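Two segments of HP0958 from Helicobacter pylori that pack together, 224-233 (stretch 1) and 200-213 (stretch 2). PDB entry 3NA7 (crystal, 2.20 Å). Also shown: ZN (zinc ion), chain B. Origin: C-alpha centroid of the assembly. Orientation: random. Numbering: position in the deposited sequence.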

ATOM      1  N   THR A 224     -10.040   6.775 -38.468  1.00 69.75           N
ATOM      2  CA  THR A 224      -9.283   6.129 -37.412  1.00 67.73           C
ATOM      3  C   THR A 224      -7.821   6.084 -37.781  1.00 67.88           C
ATOM      4  O   THR A 224      -7.468   5.990 -38.959  1.00 70.18           O
ATOM      5  CB  THR A 224      -9.732   4.681 -37.126  1.00 68.07           C
ATOM      6  OG1 THR A 224      -9.470   3.846 -38.265  1.00 66.85           O
ATOM      7  CG2 THR A 224     -11.202   4.632 -36.755  1.00 67.98           C
ATOM      8  N   CYS A 225      -6.972   6.134 -36.763  1.00 65.26           N
ATOM      9  CA  CYS A 225      -5.549   6.004 -36.963  1.00 64.33           C
ATOM     10  C   CYS A 225      -5.229   4.614 -37.490  1.00 62.16           C
ATOM     11  O   CYS A 225      -5.739   3.626 -36.982  1.00 60.51           O
ATOM     12  CB  CYS A 225      -4.787   6.259 -35.662  1.00 63.05           C
ATOM     13  SG  CYS A 225      -3.072   5.731 -35.782  1.00 66.00           S
ATOM     14  N   PRO A 226      -4.353   4.536 -38.500  1.00 62.55           N
ATOM     15  CA  PRO A 226      -4.049   3.231 -39.087  1.00 61.86           C
ATOM     16  C   PRO A 226      -3.051   2.403 -38.267  1.00 61.39           C
ATOM     17  O   PRO A 226      -2.861   1.215 -38.544  1.00 61.22           O
ATOM     18  CB  PRO A 226      -3.469   3.600 -40.455  1.00 62.98           C
ATOM     19  CG  PRO A 226      -2.807   4.934 -40.222  1.00 64.04           C
ATOM     20  CD  PRO A 226      -3.678   5.644 -39.205  1.00 62.42           C
ATOM     21  N   TYR A 227      -2.413   3.015 -37.270  1.00 61.40           N
ATOM     22  CA  TYR A 227      -1.470   2.280 -36.417  1.00 60.90           C
ATOM     23  C   TYR A 227      -2.119   1.691 -35.177  1.00 60.02           C
ATOM     24  O   TYR A 227      -1.760   0.578 -34.764  1.00 62.94           O
ATOM     25  CB  TYR A 227      -0.272   3.144 -36.031  1.00 62.80           C
ATOM     26  CG  TYR A 227       0.237   4.018 -37.160  1.00 64.50           C
ATOM     27  CD1 TYR A 227       0.706   3.455 -38.353  1.00 68.57           C
ATOM     28  CD2 TYR A 227       0.235   5.398 -37.045  1.00 65.24           C
ATOM     29  CE1 TYR A 227       1.167   4.255 -39.401  1.00 70.17           C
ATOM     30  CE2 TYR A 227       0.701   6.210 -38.088  1.00 69.31           C
ATOM     31  CZ  TYR A 227       1.170   5.633 -39.258  1.00 68.10           C
ATOM     32  OH  TYR A 227       1.641   6.431 -40.283  1.00 71.21           O
ATOM     33  N   CYS A 228      -3.084   2.397 -34.587  1.00 57.63           N
ATOM     34  CA  CYS A 228      -3.652   1.922 -33.313  1.00 55.80           C
ATOM     35  C   CYS A 228      -5.168   1.798 -33.252  1.00 55.86           C
ATOM     36  O   CYS A 228      -5.679   1.139 -32.364  1.00 57.33           O
ATOM     37  CB  CYS A 228      -3.188   2.801 -32.151  1.00 54.63           C
ATOM     38  SG  CYS A 228      -3.923   4.399 -32.281  1.00 50.54           S
ATOM     39  N   GLY A 229      -5.885   2.440 -34.162  1.00 56.76           N
ATOM     40  CA  GLY A 229      -7.328   2.205 -34.286  1.00 55.71           C
ATOM     41  C   GLY A 229      -8.187   3.305 -33.691  1.00 54.49           C
ATOM     42  O   GLY A 229      -9.401   3.299 -33.851  1.00 53.11           O
ATOM     43  N   ARG A 230      -7.555   4.254 -33.002  1.00 52.61           N
ATOM     44  CA  ARG A 230      -8.269   5.373 -32.396  1.00 51.63           C
ATOM     45  C   ARG A 230      -9.001   6.247 -33.433  1.00 53.06           C
ATOM     46  O   ARG A 230      -8.622   6.282 -34.607  1.00 50.83           O
ATOM     47  CB  ARG A 230      -7.275   6.221 -31.590  1.00 52.66           C
ATOM     48  CG  ARG A 230      -6.720   5.509 -30.361  1.00 52.84           C
ATOM     49  CD  ARG A 230      -5.696   6.366 -29.641  1.00 52.77           C
ATOM     50  NE  ARG A 230      -5.381   5.831 -28.321  1.00 48.18           N
ATOM     51  CZ  ARG A 230      -4.347   5.036 -28.065  1.00 50.53           C
ATOM     52  NH1 ARG A 230      -3.503   4.691 -29.034  1.00 49.39           N
ATOM     53  NH2 ARG A 230      -4.135   4.602 -26.837  1.00 49.50           N
ATOM     54  N   ILE A 231     -10.043   6.946 -32.983  1.00 54.28           N
ATOM     55  CA  ILE A 231     -10.691   7.974 -33.776  1.00 58.74           C
ATOM     56  C   ILE A 231      -9.854   9.268 -33.747  1.00 62.48           C
ATOM     57  O   ILE A 231      -9.401   9.698 -32.682  1.00 61.79           O
ATOM     58  CB  ILE A 231     -12.108   8.273 -33.260  1.00 59.21           C
ATOM     59  CG1 ILE A 231     -13.001   7.041 -33.390  1.00 57.20           C
ATOM     60  CG2 ILE A 231     -12.726   9.460 -34.017  1.00 57.65           C
ATOM     61  CD1 ILE A 231     -14.221   7.095 -32.486  1.00 58.79           C
ATOM     62  N   LEU A 232      -9.664   9.864 -34.927  1.00 66.26           N
ATOM     63  CA  LEU A 232      -8.862  11.084 -35.123  1.00 69.48           C
ATOM     64  C   LEU A 232      -9.672  12.256 -35.671  1.00 72.26           C
ATOM     65  O   LEU A 232     -10.518  12.081 -36.548  1.00 73.53           O
ATOM     66  CB  LEU A 232      -7.732  10.815 -36.116  1.00 69.55           C
ATOM     67  CG  LEU A 232      -6.381  10.304 -35.630  1.00 69.78           C
ATOM     68  CD1 LEU A 232      -5.512  10.023 -36.843  1.00 67.80           C
ATOM     69  CD2 LEU A 232      -5.731  11.316 -34.716  1.00 69.22           C
ATOM     70  N   TYR A 233      -9.410  13.452 -35.162  1.00 75.26           N
ATOM     71  CA  TYR A 233      -9.980  14.653 -35.763  1.00 80.54           C
ATOM     72  C   TYR A 233      -9.078  15.875 -35.652  1.00 83.49           C
ATOM     73  O   TYR A 233      -8.320  16.008 -34.695  1.00 83.29           O
ATOM     74  CB  TYR A 233     -11.372  14.958 -35.198  1.00 80.61           C
ATOM     75  CG  TYR A 233     -11.410  15.533 -33.802  1.00 83.26           C
ATOM     76  CD1 TYR A 233     -11.718  16.879 -33.585  1.00 87.72           C
ATOM     77  CD2 TYR A 233     -11.169  14.729 -32.692  1.00 83.87           C
ATOM     78  CE1 TYR A 233     -11.772  17.407 -32.286  1.00 90.27           C
ATOM     79  CE2 TYR A 233     -11.219  15.242 -31.401  1.00 85.14           C
ATOM     80  CZ  TYR A 233     -11.515  16.575 -31.199  1.00 89.30           C
ATOM     81  OH  TYR A 233     -11.556  17.055 -29.905  1.00 92.04           O
TER
HETATM   82 ZN    ZN B 300      -2.606   6.151 -33.373  1.00 56.43          ZN
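Stretch 2 (200-213) ACGGCFIRLNDKIY

What joins the two stretches? A zinc ion does, bound by two cysteines from each: Cys201 SG lies 2.1 Å from ZN, Cys204 SG 2.4 Å, and Cys225 SG and Cys228 SG 2.5 Å each. The sulfurs crowd round the metal, with Cys225 SG to Cys204 SG and Cys228 SG to Cys201 SG both at 3.8 Å.

How does the backbone of stretch 2 run beside stretch 1? It begins as a tight loop, in which Phe205 N donates to Cys201 O (2.8 Å) and Cys201 N to Ile206 O (3.2 Å). Cys201 CA faces Cys225 CA at 6.5 Å, and Cys204 CA faces Cys228 CA at 6.6 Å, so the two turns run in the same direction. Each turn folds amides onto its first cysteine: Cys204 N donates to Cys201 SG (3.3 Å), as Tyr227 N does to Cys225 SG (3.2 Å). Beyond Leu208, Asn209 caps a helix starting at Asp210, its OD1 accepting from Ile212 N at 3.0 Å.

Where does a polar group cross the contact? Tyr227 OH donates to Arg207 O at 2.5 Å, a short bond that ties the end of the tyrosine to the backbone leaving the zinc loop. Near the metal, Arg230 NH1 lies 3.5 Å from Gly203 O, which sits over one face of the guanidinium. Gly203 leaves room for this arginine: an ideal CB there would come 2.2 Å from Arg230 CD, a clash.

Which apolar groups pack across the contact? Ile206 CG2 covers one face of the Tyr227 ring, 3.8 Å from its centroid, while Cys204 SG lies at the ring edge. Both methyls of Leu208 touch Leu232 CD1, Leu208 CD1 at 3.8 Å, and Leu208 CD2 reaches Pro226 CD, also at 3.8 Å. The helix adds Ile212, whose CD1 packs 3.8 Å from Pro226 CG, extending the contact beyond the zinc site.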

ATOM      1  N   ALA A 200       1.230  13.543 -36.263  1.00 70.40           N
ATOM      2  CA  ALA A 200       1.185  12.202 -35.685  1.00 67.55           C
ATOM      3  C   ALA A 200      -0.129  11.949 -34.937  1.00 65.72           C
ATOM      4  O   ALA A 200      -0.807  12.894 -34.519  1.00 66.82           O
ATOM      5  CB  ALA A 200       2.383  11.991 -34.764  1.00 67.11           C
ATOM      6  N   CYS A 201      -0.479  10.677 -34.759  1.00 60.91           N
ATOM      7  CA  CYS A 201      -1.688  10.328 -34.017  1.00 59.69           C
ATOM      8  C   CYS A 201      -1.548  10.899 -32.608  1.00 58.66           C
ATOM      9  O   CYS A 201      -0.535  10.669 -31.973  1.00 59.10           O
ATOM     10  CB  CYS A 201      -1.856   8.804 -33.968  1.00 57.28           C
ATOM     11  SG  CYS A 201      -3.187   8.129 -32.873  1.00 58.00           S
ATOM     12  N   GLY A 202      -2.542  11.649 -32.133  1.00 57.96           N
ATOM     13  CA  GLY A 202      -2.540  12.147 -30.757  1.00 58.59           C
ATOM     14  C   GLY A 202      -2.622  11.067 -29.678  1.00 59.37           C
ATOM     15  O   GLY A 202      -2.602  11.373 -28.476  1.00 60.76           O
ATOM     16  N   GLY A 203      -2.727   9.809 -30.108  1.00 58.05           N
ATOM     17  CA  GLY A 203      -2.866   8.656 -29.219  1.00 55.33           C
ATOM     18  C   GLY A 203      -1.686   7.702 -29.243  1.00 55.29           C
ATOM     19  O   GLY A 203      -1.257   7.255 -28.201  1.00 54.14           O
ATOM     20  N   CYS A 204      -1.162   7.369 -30.425  1.00 57.00           N
ATOM     21  CA  CYS A 204       0.072   6.558 -30.488  1.00 58.01           C
ATOM     22  C   CYS A 204       1.345   7.322 -30.896  1.00 58.94           C
ATOM     23  O   CYS A 204       2.442   6.789 -30.775  1.00 58.00           O
ATOM     24  CB  CYS A 204      -0.122   5.316 -31.368  1.00 57.62           C
ATOM     25  SG  CYS A 204      -0.318   5.660 -33.114  1.00 58.45           S
ATOM     26  N   PHE A 205       1.178   8.555 -31.383  1.00 60.56           N
ATOM     27  CA  PHE A 205       2.274   9.503 -31.673  1.00 63.09           C
ATOM     28  C   PHE A 205       3.164   9.111 -32.836  1.00 63.53           C
ATOM     29  O   PHE A 205       4.257   9.623 -32.982  1.00 65.30           O
ATOM     30  CB  PHE A 205       3.096   9.829 -30.413  1.00 64.29           C
ATOM     31  CG  PHE A 205       2.252  10.186 -29.226  1.00 62.96           C
ATOM     32  CD1 PHE A 205       1.883   9.214 -28.306  1.00 62.01           C
ATOM     33  CD2 PHE A 205       1.815  11.493 -29.034  1.00 65.21           C
ATOM     34  CE1 PHE A 205       1.091   9.533 -27.206  1.00 65.81           C
ATOM     35  CE2 PHE A 205       1.018  11.825 -27.935  1.00 65.79           C
ATOM     36  CZ  PHE A 205       0.656  10.841 -27.020  1.00 64.78           C
ATOM     37  N   ILE A 206       2.670   8.222 -33.682  1.00 63.56           N
ATOM     38  CA  ILE A 206       3.405   7.808 -34.871  1.00 64.28           C
ATOM     39  C   ILE A 206       2.944   8.664 -36.042  1.00 65.23           C
ATOM     40  O   ILE A 206       1.750   8.876 -36.224  1.00 66.53           O
ATOM     41  CB  ILE A 206       3.198   6.303 -35.137  1.00 63.52           C
ATOM     42  CG1 ILE A 206       3.653   5.494 -33.909  1.00 60.60           C
ATOM     43  CG2 ILE A 206       3.925   5.860 -36.408  1.00 63.14           C
ATOM     44  CD1 ILE A 206       3.057   4.112 -33.823  1.00 63.51           C
ATOM     45  N   ARG A 207       3.892   9.172 -36.822  1.00 67.15           N
ATOM     46  CA  ARG A 207       3.587  10.180 -37.843  1.00 68.22           C
ATOM     47  C   ARG A 207       2.608   9.637 -38.881  1.00 66.60           C
ATOM     48  O   ARG A 207       2.768   8.522 -39.365  1.00 65.49           O
ATOM     49  CB  ARG A 207       4.878  10.647 -38.526  1.00 70.74           C
ATOM     50  CG  ARG A 207       4.848  12.093 -39.011  1.00 75.61           C
ATOM     51  CD  ARG A 207       5.374  13.067 -37.927  1.00 82.67           C
ATOM     52  NE  ARG A 207       6.692  13.657 -38.213  1.00 85.04           N
ATOM     53  CZ  ARG A 207       7.081  14.161 -39.387  1.00 89.97           C
ATOM     54  NH1 ARG A 207       6.266  14.163 -40.440  1.00 90.18           N
ATOM     55  NH2 ARG A 207       8.300  14.678 -39.513  1.00 90.18           N
ATOM     56  N   LEU A 208       1.589  10.420 -39.210  1.00 66.93           N
ATOM     57  CA  LEU A 208       0.592  10.005 -40.204  1.00 67.51           C
ATOM     58  C   LEU A 208       1.105  10.372 -41.582  1.00 68.87           C
ATOM     59  O   LEU A 208       1.688  11.440 -41.739  1.00 70.20           O
ATOM     60  CB  LEU A 208      -0.740  10.706 -39.934  1.00 68.43           C
ATOM     61  CG  LEU A 208      -1.363  10.394 -38.560  1.00 68.94           C
ATOM     62  CD1 LEU A 208      -2.245  11.534 -38.027  1.00 68.84           C
ATOM     63  CD2 LEU A 208      -2.136   9.088 -38.629  1.00 68.15           C
ATOM     64  N   ASN A 209       0.909   9.498 -42.571  1.00 69.17           N
ATOM     65  CA  ASN A 209       1.369   9.792 -43.930  1.00 70.62           C
ATOM     66  C   ASN A 209       0.526  10.883 -44.592  1.00 72.14           C
ATOM     67  O   ASN A 209      -0.520  11.288 -44.073  1.00 72.35           O
ATOM     68  CB  ASN A 209       1.511   8.528 -44.800  1.00 70.45           C
ATOM     69  CG  ASN A 209       0.162   7.915 -45.217  1.00 73.57           C
ATOM     70  OD1 ASN A 209      -0.907   8.510 -45.041  1.00 75.21           O
ATOM     71  ND2 ASN A 209       0.221   6.715 -45.783  1.00 69.13           N
ATOM     72  N   ASP A 210       0.996  11.376 -45.724  1.00 74.12           N
ATOM     73  CA  ASP A 210       0.371  12.534 -46.337  1.00 75.89           C
ATOM     74  C   ASP A 210      -1.089  12.265 -46.657  1.00 75.48           C
ATOM     75  O   ASP A 210      -1.952  13.092 -46.366  1.00 74.36           O
ATOM     76  CB  ASP A 210       1.158  12.978 -47.577  1.00 78.75           C
ATOM     77  CG  ASP A 210       2.464  13.677 -47.219  1.00 78.85           C
ATOM     78  OD1 ASP A 210       2.591  14.186 -46.072  1.00 73.97           O
ATOM     79  OD2 ASP A 210       3.355  13.726 -48.089  1.00 77.56           O
ATOM     80  N   LYS A 211      -1.352  11.093 -47.226  1.00 75.73           N
ATOM     81  CA  LYS A 211      -2.703  10.695 -47.630  1.00 77.45           C
ATOM     82  C   LYS A 211      -3.713  10.788 -46.482  1.00 75.08           C
ATOM     83  O   LYS A 211      -4.815  11.303 -46.657  1.00 75.88           O
ATOM     84  CB  LYS A 211      -2.675   9.274 -48.192  1.00 77.80           C
ATOM     85  CG  LYS A 211      -3.768   8.963 -49.196  1.00 83.06           C
ATOM     86  CD  LYS A 211      -3.841   7.465 -49.449  1.00 85.67           C
ATOM     87  CE  LYS A 211      -4.455   7.158 -50.808  1.00 91.28           C
ATOM     88  NZ  LYS A 211      -5.888   7.568 -50.889  1.00 93.58           N
ATOM     89  N   ILE A 212      -3.324  10.306 -45.304  1.00 73.65           N
ATOM     90  CA  ILE A 212      -4.237  10.237 -44.163  1.00 72.14           C
ATOM     91  C   ILE A 212      -4.415  11.600 -43.493  1.00 72.70           C
ATOM     92  O   ILE A 212      -5.542  11.996 -43.151  1.00 72.72           O
ATOM     93  CB  ILE A 212      -3.817   9.116 -43.166  1.00 70.85           C
ATOM     94  CG1 ILE A 212      -4.301   7.756 -43.694  1.00 72.29           C
ATOM     95  CG2 ILE A 212      -4.379   9.366 -41.760  1.00 69.61           C
ATOM     96  CD1 ILE A 212      -3.252   6.641 -43.634  1.00 70.23           C
ATOM     97  N   TYR A 213      -3.314  12.330 -43.325  1.00 72.27           N
ATOM     98  CA  TYR A 213      -3.394  13.654 -42.711  1.00 72.95           C
ATOM     99  C   TYR A 213      -4.311  14.566 -43.527  1.00 74.84           C
ATOM    100  O   TYR A 213      -5.067  15.362 -42.972  1.00 74.37           O
ATOM    101  CB  TYR A 213      -1.996  14.269 -42.528  1.00 74.09           C
ATOM    102  CG  TYR A 213      -2.007  15.689 -41.990  1.00 76.48           C
ATOM    103  CD1 TYR A 213      -2.078  16.784 -42.859  1.00 82.36           C
ATOM    104  CD2 TYR A 213      -1.950  15.941 -40.620  1.00 74.63           C
ATOM    105  CE1 TYR A 213      -2.092  18.091 -42.376  1.00 85.78           C
ATOM    106  CE2 TYR A 213      -1.956  17.244 -40.128  1.00 79.25           C
ATOM    107  CZ  TYR A 213      -2.030  18.313 -41.011  1.00 83.98           C
ATOM    108  OH  TYR A 213      -2.038  19.605 -40.540  1.00 87.35           O
TER